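Local coordinates for insecticidal crystal protein Cry35Ab1 (Bacillus thuringiensis, PDB 4JP0), which acts as one component of a binary insecticidal toxin against western corn rootworm, needing its partner protein for maximal toxicity, at residues L2-I10 with K46-Y57. Numbering follows the deposited sequence. Where two conformers were deposited one is given.
Sequences LDTNKVYEI and KWFLFPIDDDQY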
ATOM      1  N   LEU A   2      -1.945  20.015   7.807  1.00 28.13           N
ATOM      2  CA  LEU A   2      -1.044  20.077   8.989  1.00 26.51           C
ATOM      3  C   LEU A   2       0.124  19.099   8.846  1.00 24.51           C
ATOM      4  O   LEU A   2       0.018  18.135   8.099  1.00 25.01           O
ATOM      5  CB  LEU A   2      -1.844  19.644  10.210  1.00 27.31           C
ATOM      6  CG  LEU A   2      -2.832  20.618  10.799  1.00 31.50           C
ATOM      7  CD1 LEU A   2      -3.915  19.779  11.378  1.00 31.98           C
ATOM      8  CD2 LEU A   2      -2.169  21.459  11.853  1.00 36.39           C
ATOM      9  N   ASP A   3       1.219  19.316   9.570  1.00 21.57           N
ATOM     10  CA  ASP A   3       2.274  18.307   9.603  1.00 19.72           C
ATOM     11  C   ASP A   3       1.752  17.074  10.316  1.00 18.60           C
ATOM     12  O   ASP A   3       1.095  17.186  11.363  1.00 18.18           O
ATOM     13  CB  ASP A   3       3.506  18.788  10.376  1.00 20.29           C
ATOM     14  CG  ASP A   3       4.178  19.985   9.739  1.00 23.74           C
ATOM     15  OD1 ASP A   3       4.208  20.076   8.495  1.00 25.72           O
ATOM     16  OD2 ASP A   3       4.695  20.890  10.420  1.00 26.08           O
ATOM     17  N   THR A   4       2.064  15.891   9.797  1.00 15.87           N
ATOM     18  CA  THR A   4       1.614  14.672  10.436  1.00 15.28           C
ATOM     19  C   THR A   4       2.764  13.804  10.959  1.00 14.66           C
ATOM     20  O   THR A   4       2.624  12.570  11.064  1.00 15.56           O
ATOM     21  CB  THR A   4       0.695  13.870   9.495  1.00 16.03           C
ATOM     22  OG1 THR A   4       1.309  13.751   8.198  1.00 15.30           O
ATOM     23  CG2 THR A   4      -0.608  14.669   9.235  1.00 14.28           C
ATOM     24  N   ASN A   5       3.894  14.423  11.257  1.00 14.43           N
ATOM     25  CA  ASN A   5       4.985  13.706  11.896  1.00 14.85           C
ATOM     26  C   ASN A   5       5.270  14.325  13.246  1.00 15.21           C
ATOM     27  O   ASN A   5       6.393  14.357  13.713  1.00 14.17           O
ATOM     28  CB  ASN A   5       6.240  13.726  11.013  1.00 15.93           C
ATOM     29  CG  ASN A   5       6.789  15.124  10.821  1.00 18.26           C
ATOM     30  OD1 ASN A   5       6.050  16.124  10.841  1.00 17.55           O
ATOM     31  ND2 ASN A   5       8.096  15.203  10.624  1.00 18.82           N
ATOM     32  N   LYS A   6       4.216  14.796  13.892  1.00 14.62           N
ATOM     33  CA  LYS A   6       4.353  15.436  15.198  1.00 14.36           C
ATOM     34  C   LYS A   6       3.445  14.854  16.256  1.00 14.50           C
ATOM     35  O   LYS A   6       2.350  14.335  15.956  1.00 13.25           O
ATOM     36  CB  LYS A   6       4.017  16.934  15.061  1.00 13.92           C
ATOM     37  CG  LYS A   6       5.100  17.708  14.325  1.00 13.88           C
ATOM     38  CD  LYS A   6       4.675  19.176  14.120  1.00 19.07           C
ATOM     39  CE  LYS A   6       5.862  19.994  13.626  1.00 19.16           C
ATOM     40  NZ  LYS A   6       5.383  21.222  12.964  1.00 22.03           N
ATOM     41  N   VAL A   7       3.866  15.016  17.504  1.00 13.53           N
ATOM     42  CA  VAL A   7       3.014  14.706  18.632  1.00 14.20           C
ATOM     43  C   VAL A   7       2.445  16.069  19.068  1.00 15.07           C
ATOM     44  O   VAL A   7       3.199  17.015  19.299  1.00 14.31           O
ATOM     45  CB  VAL A   7       3.844  14.102  19.828  1.00 14.69           C
ATOM     46  CG1 VAL A   7       2.934  13.833  21.010  1.00 13.89           C
ATOM     47  CG2 VAL A   7       4.555  12.802  19.383  1.00 16.62           C
ATOM     48  N   TYR A   8       1.128  16.167  19.164  1.00 12.81           N
ATOM     49  CA  TYR A   8       0.477  17.424  19.455  1.00 14.30           C
ATOM     50  C   TYR A   8      -0.257  17.394  20.769  1.00 14.22           C
ATOM     51  O   TYR A   8      -0.742  16.362  21.169  1.00 15.60           O
ATOM     52  CB  TYR A   8      -0.602  17.665  18.393  1.00 14.12           C
ATOM     53  CG  TYR A   8      -0.104  18.039  17.030  1.00 15.45           C
ATOM     54  CD1 TYR A   8      -0.104  17.110  15.987  1.00 15.06           C
ATOM     55  CD2 TYR A   8       0.335  19.331  16.762  1.00 14.83           C
ATOM     56  CE1 TYR A   8       0.332  17.483  14.715  1.00 15.27           C
ATOM     57  CE2 TYR A   8       0.785  19.693  15.488  1.00 16.58           C
ATOM     58  CZ  TYR A   8       0.754  18.776  14.479  1.00 14.82           C
ATOM     59  OH  TYR A   8       1.154  19.122  13.221  1.00 13.42           O
ATOM     60  N   GLU A   9      -0.381  18.544  21.408  1.00 14.53           N
ATOM     61  CA  GLU A   9      -1.313  18.696  22.527  1.00 14.85           C
ATOM     62  C   GLU A   9      -2.424  19.543  21.949  1.00 15.08           C
ATOM     63  O   GLU A   9      -2.166  20.420  21.124  1.00 15.82           O
ATOM     64  CB  GLU A   9      -0.638  19.429  23.709  1.00 15.19           C
ATOM     65  CG  GLU A   9       0.343  18.507  24.411  1.00 16.72           C
ATOM     66  CD  GLU A   9       1.062  19.163  25.563  1.00 22.49           C
ATOM     67  OE1 GLU A   9       1.010  20.410  25.699  1.00 25.51           O
ATOM     68  OE2 GLU A   9       1.685  18.417  26.326  1.00 25.51           O
ATOM     69  N   ILE A  10      -3.653  19.294  22.339  1.00 13.45           N
ATOM     70  CA  ILE A  10      -4.806  20.036  21.770  1.00 12.86           C
ATOM     71  C   ILE A  10      -5.522  20.772  22.899  1.00 13.43           C
ATOM     72  O   ILE A  10      -5.954  20.164  23.864  1.00 12.91           O
ATOM     73  CB  ILE A  10      -5.776  19.067  21.059  1.00 12.95           C
ATOM     74  CG1 ILE A  10      -5.083  18.389  19.884  1.00 13.84           C
ATOM     75  CG2 ILE A  10      -7.014  19.773  20.552  1.00 13.07           C
ATOM     76  CD1 ILE A  10      -5.961  17.261  19.268  1.00 15.14           C
ATOM     77  N   LYS A  46      -1.236  13.685  24.771  1.00 12.55           N
ATOM     78  CA  LYS A  46      -0.432  13.651  23.544  1.00 13.23           C
ATOM     79  C   LYS A  46      -1.181  12.940  22.454  1.00 13.11           C
ATOM     80  O   LYS A  46      -1.607  11.815  22.662  1.00 12.38           O
ATOM     81  CB  LYS A  46       0.899  12.931  23.776  1.00 13.93           C
ATOM     82  CG  LYS A  46       1.873  13.714  24.677  1.00 15.23           C
ATOM     83  CD  LYS A  46       3.201  12.983  24.834  1.00 18.61           C
ATOM     84  CE  LYS A  46       4.092  13.681  25.865  1.00 21.99           C
ATOM     85  NZ  LYS A  46       5.483  13.122  25.875  1.00 23.17           N
ATOM     86  N   TRP A  47      -1.270  13.599  21.297  1.00 11.82           N
ATOM     87  CA  TRP A  47      -2.048  13.102  20.176  1.00 13.58           C
ATOM     88  C   TRP A  47      -1.194  13.074  18.900  1.00 13.61           C
ATOM     89  O   TRP A  47      -0.355  13.966  18.686  1.00 13.73           O
ATOM     90  CB  TRP A  47      -3.309  13.978  19.961  1.00 13.68           C
ATOM     91  CG  TRP A  47      -4.049  14.104  21.196  1.00 15.01           C
ATOM     92  CD1 TRP A  47      -4.142  15.214  21.998  1.00 16.16           C
ATOM     93  CD2 TRP A  47      -4.775  13.069  21.847  1.00 14.41           C
ATOM     94  NE1 TRP A  47      -4.897  14.917  23.106  1.00 14.23           N
ATOM     95  CE2 TRP A  47      -5.268  13.597  23.054  1.00 18.32           C
ATOM     96  CE3 TRP A  47      -5.028  11.711  21.548  1.00 15.79           C
ATOM     97  CZ2 TRP A  47      -6.019  12.822  23.970  1.00 18.91           C
ATOM     98  CZ3 TRP A  47      -5.788  10.942  22.452  1.00 16.77           C
ATOM     99  CH2 TRP A  47      -6.281  11.518  23.636  1.00 19.40           C
ATOM    100  N   PHE A  48      -1.379  12.031  18.089  1.00 12.61           N
ATOM    101  CA  PHE A  48      -0.645  11.917  16.817  1.00 13.26           C
ATOM    102  C   PHE A  48      -1.637  11.914  15.683  1.00 13.47           C
ATOM    103  O   PHE A  48      -2.623  11.143  15.703  1.00 13.20           O
ATOM    104  CB  PHE A  48       0.192  10.626  16.791  1.00 14.29           C
ATOM    105  CG  PHE A  48       1.307  10.651  15.800  1.00 13.80           C
ATOM    106  CD1 PHE A  48       2.598  10.956  16.214  1.00 13.84           C
ATOM    107  CD2 PHE A  48       1.079  10.352  14.454  1.00 13.16           C
ATOM    108  CE1 PHE A  48       3.644  10.984  15.308  1.00 14.91           C
ATOM    109  CE2 PHE A  48       2.134  10.388  13.533  1.00 13.22           C
ATOM    110  CZ  PHE A  48       3.415  10.700  13.968  1.00 15.69           C
ATOM    111  N   LEU A  49      -1.429  12.805  14.721  1.00 11.97           N
ATOM    112  CA  LEU A  49      -2.331  12.895  13.592  1.00 13.59           C
ATOM    113  C   LEU A  49      -1.819  12.032  12.458  1.00 13.48           C
ATOM    114  O   LEU A  49      -0.656  12.124  12.104  1.00 13.49           O
ATOM    115  CB  LEU A  49      -2.369  14.326  13.072  1.00 13.41           C
ATOM    116  CG  LEU A  49      -2.843  15.414  14.014  1.00 17.31           C
ATOM    117  CD1 LEU A  49      -2.971  16.728  13.224  1.00 18.94           C
ATOM    118  CD2 LEU A  49      -4.173  15.003  14.621  1.00 18.89           C
ATOM    119  N   PHE A  50      -2.665  11.159  11.929  1.00 12.65           N
ATOM    120  CA  PHE A  50      -2.315  10.442  10.674  1.00 14.67           C
ATOM    121  C   PHE A  50      -3.221  10.926   9.546  1.00 14.32           C
ATOM    122  O   PHE A  50      -4.431  11.102   9.744  1.00 15.12           O
ATOM    123  CB  PHE A  50      -2.489   8.950  10.841  1.00 14.12           C
ATOM    124  CG  PHE A  50      -1.429   8.310  11.731  1.00 14.77           C
ATOM    125  CD1 PHE A  50      -1.756   7.810  12.966  1.00 16.32           C
ATOM    126  CD2 PHE A  50      -0.120   8.216  11.311  1.00 14.90           C
ATOM    127  CE1 PHE A  50      -0.813   7.179  13.758  1.00 15.77           C
ATOM    128  CE2 PHE A  50       0.845   7.612  12.122  1.00 15.73           C
ATOM    129  CZ  PHE A  50       0.484   7.084  13.338  1.00 14.79           C
ATOM    130  N   PRO A  51      -2.657  11.150   8.366  1.00 13.95           N
ATOM    131  CA  PRO A  51      -3.445  11.635   7.242  1.00 15.25           C
ATOM    132  C   PRO A  51      -4.091  10.455   6.503  1.00 16.16           C
ATOM    133  O   PRO A  51      -3.487   9.382   6.388  1.00 15.19           O
ATOM    134  CB  PRO A  51      -2.389  12.318   6.357  1.00 15.88           C
ATOM    135  CG  PRO A  51      -1.143  11.407   6.538  1.00 13.65           C
ATOM    136  CD  PRO A  51      -1.244  10.900   7.989  1.00 14.66           C
ATOM    137  N   ILE A  52      -5.315  10.681   6.021  1.00 16.21           N
ATOM    138  CA  ILE A  52      -6.014   9.712   5.191  1.00 16.54           C
ATOM    139  C   ILE A  52      -6.551  10.416   3.965  1.00 17.84           C
ATOM    140  O   ILE A  52      -6.334  11.631   3.762  1.00 16.51           O
ATOM    141  CB  ILE A  52      -7.130   8.992   5.990  1.00 18.07           C
ATOM    142  CG1 ILE A  52      -8.156   9.985   6.558  1.00 17.81           C
ATOM    143  CG2 ILE A  52      -6.514   8.125   7.112  1.00 16.45           C
ATOM    144  CD1 ILE A  52      -9.368   9.268   7.227  1.00 19.78           C
ATOM    145  N   ASP A  53      -7.225   9.671   3.107  1.00 18.11           N
ATOM    146  CA  ASP A  53      -7.680  10.259   1.867  1.00 19.49           C
ATOM    147  C   ASP A  53      -8.624  11.456   2.086  1.00 20.58           C
ATOM    148  O   ASP A  53      -9.240  11.617   3.131  1.00 19.50           O
ATOM    149  CB  ASP A  53      -8.393   9.217   0.978  1.00 19.08           C
ATOM    150  CG  ASP A  53      -7.462   8.122   0.433  1.00 20.79           C
ATOM    151  OD1 ASP A  53      -6.207   8.288   0.384  1.00 18.78           O
ATOM    152  OD2 ASP A  53      -7.942   7.029   0.005  1.00 20.45           O
ATOM    153  N   ASP A  54      -8.701  12.302   1.069  1.00 20.38           N
ATOM    154  CA  ASP A  54      -9.632  13.424   1.035  1.00 22.77           C
ATOM    155  C   ASP A  54      -9.459  14.445   2.171  1.00 21.98           C
ATOM    156  O   ASP A  54     -10.446  14.918   2.763  1.00 21.04           O
ATOM    157  CB  ASP A  54     -11.086  12.907   0.930  1.00 23.32           C
ATOM    158  CG  ASP A  54     -11.292  11.943  -0.250  1.00 28.71           C
ATOM    159  OD1 ASP A  54     -10.970  12.308  -1.396  1.00 32.98           O
ATOM    160  OD2 ASP A  54     -11.786  10.787  -0.129  1.00 35.58           O
ATOM    161  N   ASP A  55      -8.198  14.765   2.453  1.00 22.13           N
ATOM    162  CA  ASP A  55      -7.843  15.810   3.394  1.00 22.38           C
ATOM    163  C   ASP A  55      -8.485  15.598   4.766  1.00 21.59           C
ATOM    164  O   ASP A  55      -9.018  16.529   5.383  1.00 22.56           O
ATOM    165  CB  ASP A  55      -8.191  17.189   2.825  0.50 23.17           C
ATOM    166  CG  ASP A  55      -7.597  17.423   1.436  0.50 24.45           C
ATOM    167  OD1 ASP A  55      -6.391  17.163   1.220  0.50 26.14           O
ATOM    168  OD2 ASP A  55      -8.268  17.867   0.491  0.50 27.80           O
ATOM    169  N   GLN A  56      -8.454  14.363   5.239  1.00 19.50           N
ATOM    170  CA  GLN A  56      -8.962  14.042   6.581  1.00 18.67           C
ATOM    171  C   GLN A  56      -7.861  13.449   7.440  1.00 17.67           C
ATOM    172  O   GLN A  56      -6.773  13.170   6.931  1.00 17.08           O
ATOM    173  CB  GLN A  56     -10.130  13.086   6.513  1.00 18.13           C
ATOM    174  CG  GLN A  56     -11.407  13.746   5.952  1.00 21.04           C
ATOM    175  CD  GLN A  56     -12.536  12.736   5.812  1.00 22.29           C
ATOM    176  OE1 GLN A  56     -12.462  11.828   5.004  1.00 31.14           O
ATOM    177  NE2 GLN A  56     -13.561  12.889   6.594  1.00 26.52           N
ATOM    178  N   TYR A  57      -8.150  13.263   8.729  1.00 15.93           N
ATOM    179  CA  TYR A  57      -7.169  12.770   9.661  1.00 16.53           C
ATOM    180  C   TYR A  57      -7.756  11.767  10.630  1.00 16.34           C
ATOM    181  O   TYR A  57      -8.974  11.795  10.891  1.00 14.85           O
ATOM    182  CB  TYR A  57      -6.658  13.914  10.552  1.00 16.14           C
ATOM    183  CG  TYR A  57      -6.039  15.037   9.794  1.00 18.89           C
ATOM    184  CD1 TYR A  57      -6.803  16.107   9.365  1.00 20.44           C
ATOM    185  CD2 TYR A  57      -4.697  15.011   9.465  1.00 18.35           C
ATOM    186  CE1 TYR A  57      -6.258  17.145   8.672  1.00 21.36           C
ATOM    187  CE2 TYR A  57      -4.133  16.057   8.766  1.00 23.89           C
ATOM    188  CZ  TYR A  57      -4.924  17.127   8.370  1.00 25.69           C
ATOM    189  OH  TYR A  57      -4.388  18.181   7.657  1.00 25.22           O
TER
HETATM  190  O   HOH W   1       1.117  13.955  13.650  1.00 16.37           O
HETATM  191  O   HOH W   2      -3.920  17.629  24.621  1.00 12.36           O
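Antiparallel strand pairing at Tyr8 and Trp47, continued by side-chain packing, joins the N-terminal arm 2-10 to the hairpin 46-57 in the ricin B-type (beta-trefoil) lectin domain. Tyr8 N donates to Trp47 O over 2.7 Å in a nearly straight bond (176°), and Trp47 N returns one to Tyr8 O at 2.8 Å. Past Val7 and Phe48 the regular pairing lapses, the short strand axes being at 120°, and water 1 links the two backbones by donating to Lys6 O and Leu49 O. It sits over the centre of one face of the Phe48 ring.

On the side of Tyr8 and Leu49, Leu49 CD1 lies 3.7 Å from both Tyr8 CE1 and Leu2 CD1, and Ile93 of strand 91-96 also packs against both leucines. With CG anti to its carbonyl carbon (chi1 -73°), the Tyr8 ring runs back along the start of the chain, where its hydroxyl donates to Asp3 O at 2.7 Å. Farther along, Thr4 CG2 meets the edge of the Tyr57 ring in its plane, 3.8 Å from CE2, while Leu2 N donates to Tyr57 OH at 3.1 Å. Two tyrosine hydroxyls thus fasten the start of the chain ahead of strand 6-10 by its backbone, one from within the arm and one from the hairpin, with leucine packing between them.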